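Local coordinates for protein 5-dehydro-2-deoxygluconokinase (Bacillus halodurans C-125, PDB 2QCV) that probably phosphorylates 5-dehydro-2-deoxy-D-gluconate with ATP, a step in the breakdown of myo-inositol to acetyl-CoA, as a PfkB-family sugar kinase, at residues T206-F210 and K219-T225; F230-L236 and A248-A252. All coordinates share one frame. Residue numbers count along the deposited sequence, not the author numbering.

Both contacts lie on the same side of the chain's centre, with their own centres about 14 Å apart, and they follow one another in sequence: contact 1 uses the start of helix 222-229, contact 2 the loop that leaves its end for strand 236-240. Each is partly buried. Contact 1 turns on buried R207, at the start of helix 207-213, which donates to side-chain oxygens in the first turn of helix 222-229. Contact 2's firm hydrogen bond is backbone to backbone, at the end of a strand pair, with the F230 ring face against CA of exposed K251 and buried L236 on the same sheet face as T250. The two meet where N222 ND2 lies 3.0 Å from Y249 OH, a probable hydrogen bond.

Contact 1 of 2, residues T206-F210 and K219-T225; sequences TREEF and KGDNDET
R207 lays its side chain along the 219-221 backbone, G220 O and D221 N over one face of its guanidinium, and reaches the first turn of the next helix. Helical backbone runs from R207 through F210 and again from N222 through T225; K219 to D221 form an extended approach to the second helix. The segments come closest at F210 and T225, CA to CA 7.7 Å. With chi1 t, chi2 p, chi3 near -99° and chi4 near 180°, R207 places NH1 2.8 Å from T225 OG1 and 2.9 Å from N222 OD1, donating to both near the guanidinium plane. R207 CD lies 3.7 Å from G220 O; a CB on G220 would fall 2.7 Å from R207 NH2, too close to fit. R207 CG lies 3.9 Å from K219 CG. D211 and E214 form salt bridges with R207 NH2, and E214 also hydrogen-bonds T225 OG1, so the buried guanidinium is paired with two carboxylates. F210 CD1 meets T225 CG2 at 3.7 Å, and both side chains rest on I239 of strand 236-240. Each helix is capped: T206 OG1 accepts from E209 N (3.1 Å) while E209 OE1 takes T206 N (2.9 Å), and D221 OD1 accepts from D223 N (2.7 Å). The first is a capping box, where strand 202-206 passes into helix 207-213 in the alpha/beta fold of the ribokinase-like PfkB kinases.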
loop_
_atom_site.group_PDB
_atom_site.type_symbol
_atom_site.label_atom_id
_atom_site.label_comp_id
_atom_site.label_asym_id
_atom_site.label_seq_id
_atom_site.Cartn_x
_atom_site.Cartn_y
_atom_site.Cartn_z
ATOM N N THR A 206 -21.761 19.369 -16.213
ATOM C CA THR A 206 -23.160 19.084 -16.125
ATOM C C THR A 206 -23.713 19.602 -14.807
ATOM O O THR A 206 -22.980 19.804 -13.833
ATOM C CB THR A 206 -23.441 17.560 -16.235
ATOM O OG1 THR A 206 -22.920 16.891 -15.077
ATOM C CG2 THR A 206 -22.827 16.968 -17.509
ATOM N N ARG A 207 -25.027 19.754 -14.733
ATOM C CA ARG A 207 -25.668 20.167 -13.487
ATOM C C ARG A 207 -25.302 19.177 -12.378
ATOM O O ARG A 207 -25.010 19.575 -11.283
ATOM C CB ARG A 207 -27.186 20.257 -13.710
ATOM C CG ARG A 207 -28.050 20.680 -12.525
ATOM C CD ARG A 207 -27.688 22.071 -11.994
ATOM N NE ARG A 207 -26.820 21.993 -10.812
ATOM C CZ ARG A 207 -26.268 23.027 -10.181
ATOM N NH1 ARG A 207 -26.475 24.281 -10.599
ATOM N NH2 ARG A 207 -25.527 22.814 -9.088
ATOM N N GLU A 208 -25.274 17.879 -12.672
ATOM C CA GLU A 208 -24.895 16.888 -11.668
ATOM C C GLU A 208 -23.468 17.080 -11.159
ATOM O O GLU A 208 -23.204 16.968 -9.960
ATOM C CB GLU A 208 -25.121 15.482 -12.216
ATOM C CG GLU A 208 -26.590 15.139 -12.364
ATOM N N GLU A 209 -22.567 17.464 -12.048
ATOM C CA GLU A 209 -21.190 17.739 -11.697
ATOM C C GLU A 209 -21.053 18.999 -10.825
ATOM O O GLU A 209 -20.247 19.034 -9.880
ATOM C CB GLU A 209 -20.356 17.806 -12.966
ATOM C CG GLU A 209 -20.186 16.473 -13.620
ATOM C CD GLU A 209 -19.577 16.481 -15.029
ATOM O OE1 GLU A 209 -19.591 17.480 -15.760
ATOM O OE2 GLU A 209 -19.040 15.435 -15.408
ATOM N N PHE A 210 -21.838 20.023 -11.101
ATOM C CA PHE A 210 -21.856 21.177 -10.222
ATOM C C PHE A 210 -22.437 20.833 -8.870
ATOM O O PHE A 210 -21.971 21.397 -7.844
ATOM C CB PHE A 210 -22.574 22.383 -10.842
ATOM C CG PHE A 210 -21.715 23.137 -11.873
ATOM C CD1 PHE A 210 -20.811 24.093 -11.463
ATOM C CD2 PHE A 210 -21.791 22.831 -13.211
ATOM C CE1 PHE A 210 -20.032 24.780 -12.402
ATOM C CE2 PHE A 210 -21.012 23.541 -14.179
ATOM C CZ PHE A 210 -20.152 24.500 -13.772
ATOM N N LYS A 219 -30.232 18.139 -6.751
ATOM C CA LYS A 219 -30.006 19.085 -7.814
ATOM C C LYS A 219 -30.007 20.498 -7.305
ATOM O O LYS A 219 -30.929 20.895 -6.644
ATOM C CB LYS A 219 -31.108 18.961 -8.847
ATOM C CG LYS A 219 -30.917 19.843 -10.020
ATOM C CD LYS A 219 -32.139 19.765 -10.944
ATOM C CE LYS A 219 -32.089 18.548 -11.825
ATOM N NZ LYS A 219 -33.246 18.563 -12.765
ATOM N N GLY A 220 -28.994 21.262 -7.682
ATOM C CA GLY A 220 -28.857 22.649 -7.288
ATOM C C GLY A 220 -29.494 23.597 -8.297
ATOM O O GLY A 220 -30.036 23.175 -9.308
ATOM N N ASP A 221 -29.444 24.875 -7.962
ATOM C CA ASP A 221 -30.068 25.979 -8.719
ATOM C C ASP A 221 -28.924 26.721 -9.383
ATOM O O ASP A 221 -27.960 27.134 -8.699
ATOM C CB ASP A 221 -30.795 26.894 -7.726
ATOM C CG ASP A 221 -31.442 28.123 -8.377
ATOM O OD1 ASP A 221 -30.915 28.663 -9.359
ATOM O OD2 ASP A 221 -32.471 28.565 -7.857
ATOM N N ASN A 222 -28.997 26.886 -10.698
ATOM C CA ASN A 222 -27.899 27.525 -11.443
ATOM C C ASN A 222 -27.657 28.957 -10.936
ATOM O O ASN A 222 -26.514 29.436 -10.952
ATOM C CB ASN A 222 -28.164 27.563 -12.933
ATOM C CG ASN A 222 -28.151 26.189 -13.582
ATOM O OD1 ASN A 222 -27.975 25.163 -12.926
ATOM N ND2 ASN A 222 -28.345 26.178 -14.895
ATOM N N ASP A 223 -28.730 29.668 -10.557
ATOM C CA ASP A 223 -28.575 31.051 -10.089
ATOM C C ASP A 223 -27.752 31.086 -8.795
ATOM O O ASP A 223 -26.934 31.980 -8.595
ATOM C CB ASP A 223 -29.918 31.761 -9.893
ATOM C CG ASP A 223 -30.645 32.010 -11.208
ATOM O OD1 ASP A 223 -29.970 32.115 -12.259
ATOM O OD2 ASP A 223 -31.885 32.107 -11.190
ATOM N N GLU A 224 -27.927 30.098 -7.930
ATOM C CA GLU A 224 -27.133 30.015 -6.716
ATOM C C GLU A 224 -25.702 29.604 -7.009
ATOM O O GLU A 224 -24.759 30.119 -6.396
ATOM C CB GLU A 224 -27.781 29.059 -5.707
ATOM C CG GLU A 224 -29.077 29.635 -5.119
ATOM C CD GLU A 224 -28.849 31.034 -4.545
ATOM O OE1 GLU A 224 -27.986 31.164 -3.645
ATOM O OE2 GLU A 224 -29.493 32.004 -5.026
ATOM N N THR A 225 -25.526 28.676 -7.938
ATOM C CA THR A 225 -24.187 28.228 -8.338
ATOM C C THR A 225 -23.356 29.396 -8.806
ATOM O O THR A 225 -22.197 29.540 -8.396
ATOM C CB THR A 225 -24.291 27.204 -9.459
ATOM O OG1 THR A 225 -25.024 26.076 -8.962
ATOM C CG2 THR A 225 -22.925 26.784 -10.002
#

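Contact 2 of 2, residues F230-L236 and A248-A252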
loop_
_atom_site.group_PDB
_atom_site.type_symbol
_atom_site.label_atom_id
_atom_site.label_comp_id
_atom_site.label_asym_id
_atom_site.label_seq_id
_atom_site.Cartn_x
_atom_site.Cartn_y
_atom_site.Cartn_z
ATOM N N PHE A 230 -19.085 33.421 -8.892
ATOM C CA PHE A 230 -18.779 34.789 -9.339
ATOM C C PHE A 230 -18.287 35.703 -8.204
ATOM O O PHE A 230 -17.944 36.853 -8.457
ATOM C CB PHE A 230 -19.951 35.442 -10.085
ATOM C CG PHE A 230 -20.189 34.901 -11.495
ATOM C CD1 PHE A 230 -19.152 34.453 -12.290
ATOM C CD2 PHE A 230 -21.445 34.933 -12.032
ATOM C CE1 PHE A 230 -19.375 33.968 -13.546
ATOM C CE2 PHE A 230 -21.685 34.458 -13.318
ATOM C CZ PHE A 230 -20.635 33.962 -14.074
ATOM N N LYS A 231 -18.202 35.182 -6.977
ATOM C CA LYS A 231 -17.434 35.806 -5.905
ATOM C C LYS A 231 -15.955 35.505 -6.057
ATOM O O LYS A 231 -15.157 36.083 -5.360
ATOM C CB LYS A 231 -17.895 35.303 -4.531
ATOM C CG LYS A 231 -19.248 35.804 -4.156
ATOM C CD LYS A 231 -19.721 35.118 -2.869
ATOM C CE LYS A 231 -21.179 35.431 -2.620
ATOM N NZ LYS A 231 -21.695 34.671 -1.450
ATOM N N HIS A 232 -15.603 34.599 -6.980
ATOM C CA HIS A 232 -14.238 34.084 -7.112
ATOM C C HIS A 232 -13.741 34.413 -8.528
ATOM O O HIS A 232 -14.187 35.429 -9.084
ATOM C CB HIS A 232 -14.204 32.603 -6.743
ATOM C CG HIS A 232 -14.662 32.331 -5.349
ATOM N ND1 HIS A 232 -13.808 32.369 -4.268
ATOM C CD2 HIS A 232 -15.892 32.062 -4.846
ATOM C CE1 HIS A 232 -14.484 32.109 -3.161
ATOM N NE2 HIS A 232 -15.748 31.899 -3.482
ATOM N N SER A 233 -12.833 33.609 -9.089
ATOM C CA SER A 233 -12.240 33.907 -10.384
ATOM C C SER A 233 -13.124 33.763 -11.632
ATOM O O SER A 233 -12.902 34.485 -12.589
ATOM C CB SER A 233 -10.974 33.076 -10.597
ATOM O OG SER A 233 -9.985 33.444 -9.647
ATOM N N PRO A 234 -14.042 32.774 -11.696
ATOM C CA PRO A 234 -14.698 32.596 -13.001
ATOM C C PRO A 234 -15.359 33.816 -13.595
ATOM O O PRO A 234 -15.988 34.614 -12.869
ATOM C CB PRO A 234 -15.732 31.494 -12.722
ATOM C CG PRO A 234 -15.082 30.712 -11.644
ATOM C CD PRO A 234 -14.434 31.714 -10.757
ATOM N N GLU A 235 -15.194 33.943 -14.913
ATOM C CA GLU A 235 -15.882 34.959 -15.745
ATOM C C GLU A 235 -16.951 34.322 -16.637
ATOM O O GLU A 235 -17.817 35.003 -17.128
ATOM C CB GLU A 235 -14.830 35.685 -16.621
ATOM C CG GLU A 235 -14.314 34.809 -17.781
ATOM C CD GLU A 235 -13.001 35.297 -18.472
ATOM O OE1 GLU A 235 -12.430 36.303 -18.006
ATOM O OE2 GLU A 235 -12.592 34.671 -19.508
ATOM N N LEU A 236 -16.925 32.992 -16.763
ATOM C CA LEU A 236 -17.835 32.232 -17.618
ATOM C C LEU A 236 -18.096 30.877 -17.035
ATOM O O LEU A 236 -17.150 30.137 -16.749
ATOM C CB LEU A 236 -17.260 32.054 -19.034
ATOM C CG LEU A 236 -18.098 31.274 -20.070
ATOM C CD1 LEU A 236 -19.497 31.936 -20.402
ATOM C CD2 LEU A 236 -17.280 31.091 -21.322
ATOM N N ALA A 248 -24.964 29.140 -20.438
ATOM C CA ALA A 248 -23.719 29.796 -20.125
ATOM C C ALA A 248 -24.041 31.120 -19.456
ATOM O O ALA A 248 -24.972 31.859 -19.887
ATOM C CB ALA A 248 -22.907 30.025 -21.389
ATOM N N TYR A 249 -23.267 31.439 -18.434
ATOM C CA TYR A 249 -23.459 32.653 -17.631
ATOM C C TYR A 249 -22.138 33.420 -17.530
ATOM O O TYR A 249 -21.120 32.807 -17.295
ATOM C CB TYR A 249 -23.875 32.246 -16.214
ATOM C CG TYR A 249 -25.110 31.363 -16.134
ATOM C CD1 TYR A 249 -26.377 31.931 -16.091
ATOM C CD2 TYR A 249 -25.003 29.983 -16.143
ATOM C CE1 TYR A 249 -27.527 31.151 -16.021
ATOM C CE2 TYR A 249 -26.111 29.182 -16.053
ATOM C CZ TYR A 249 -27.391 29.776 -15.989
ATOM O OH TYR A 249 -28.491 29.013 -15.937
ATOM N N THR A 250 -22.170 34.739 -17.681
ATOM C CA THR A 250 -20.981 35.594 -17.593
ATOM C C THR A 250 -21.031 36.430 -16.319
ATOM O O THR A 250 -22.117 36.718 -15.781
ATOM C CB THR A 250 -20.848 36.536 -18.814
ATOM O OG1 THR A 250 -21.890 37.520 -18.769
ATOM C CG2 THR A 250 -20.909 35.727 -20.086
ATOM N N LYS A 251 -19.852 36.803 -15.831
ATOM C CA LYS A 251 -19.732 37.569 -14.616
ATOM C C LYS A 251 -20.412 38.953 -14.783
ATOM O O LYS A 251 -20.953 39.497 -13.837
ATOM C CB LYS A 251 -18.265 37.763 -14.249
ATOM C CG LYS A 251 -18.171 38.551 -12.936
ATOM C CD LYS A 251 -16.825 38.638 -12.312
ATOM C CE LYS A 251 -17.005 38.931 -10.782
ATOM N NZ LYS A 251 -15.811 38.604 -10.004
ATOM N N ALA A 252 -20.401 39.468 -16.005
ATOM C CA ALA A 252 -21.113 40.712 -16.391
ATOM C C ALA A 252 -22.628 40.617 -16.242
ATOM O O ALA A 252 -23.298 41.625 -16.228
ATOM C CB ALA A 252 -20.763 41.089 -17.853
HETATM O O HOH W 1 -13.458 37.464 -12.275
#
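The best-defined polar link is backbone to backbone: K251 N donates to E235 O at 3.0 Å, just past the antiparallel, non-hydrogen-bonded pair L236-T250 (CA to CA 4.6 Å). E235 O also receives a CA-H...O contact from T250 CA at 3.3 Å, and Y249 O one from L236 CA at 3.4 Å. The K251 ammonium is held loosely: NZ makes a weak bond to F230 O (3.2 Å) and a weak one to a water (3.5 Å), which in turn donates to S233 O at 3.0 Å. F230 turns its ring face to the backbone of K251, whose CA sits 3.7 Å from the ring centroid in a CH-pi contact. Other polar ends find partners outside the two segments: E235 in a salt bridge with K171, T250 OG1 with E254 N, Y249 OH with N222 ND2. Backbone bonds tie E235 and L236 to D201 and L236 to V203, so the loop enters the large sheet between strands 202-206 and 246-250, with L236, A248 and T250 packing against I289 of helix 289-305.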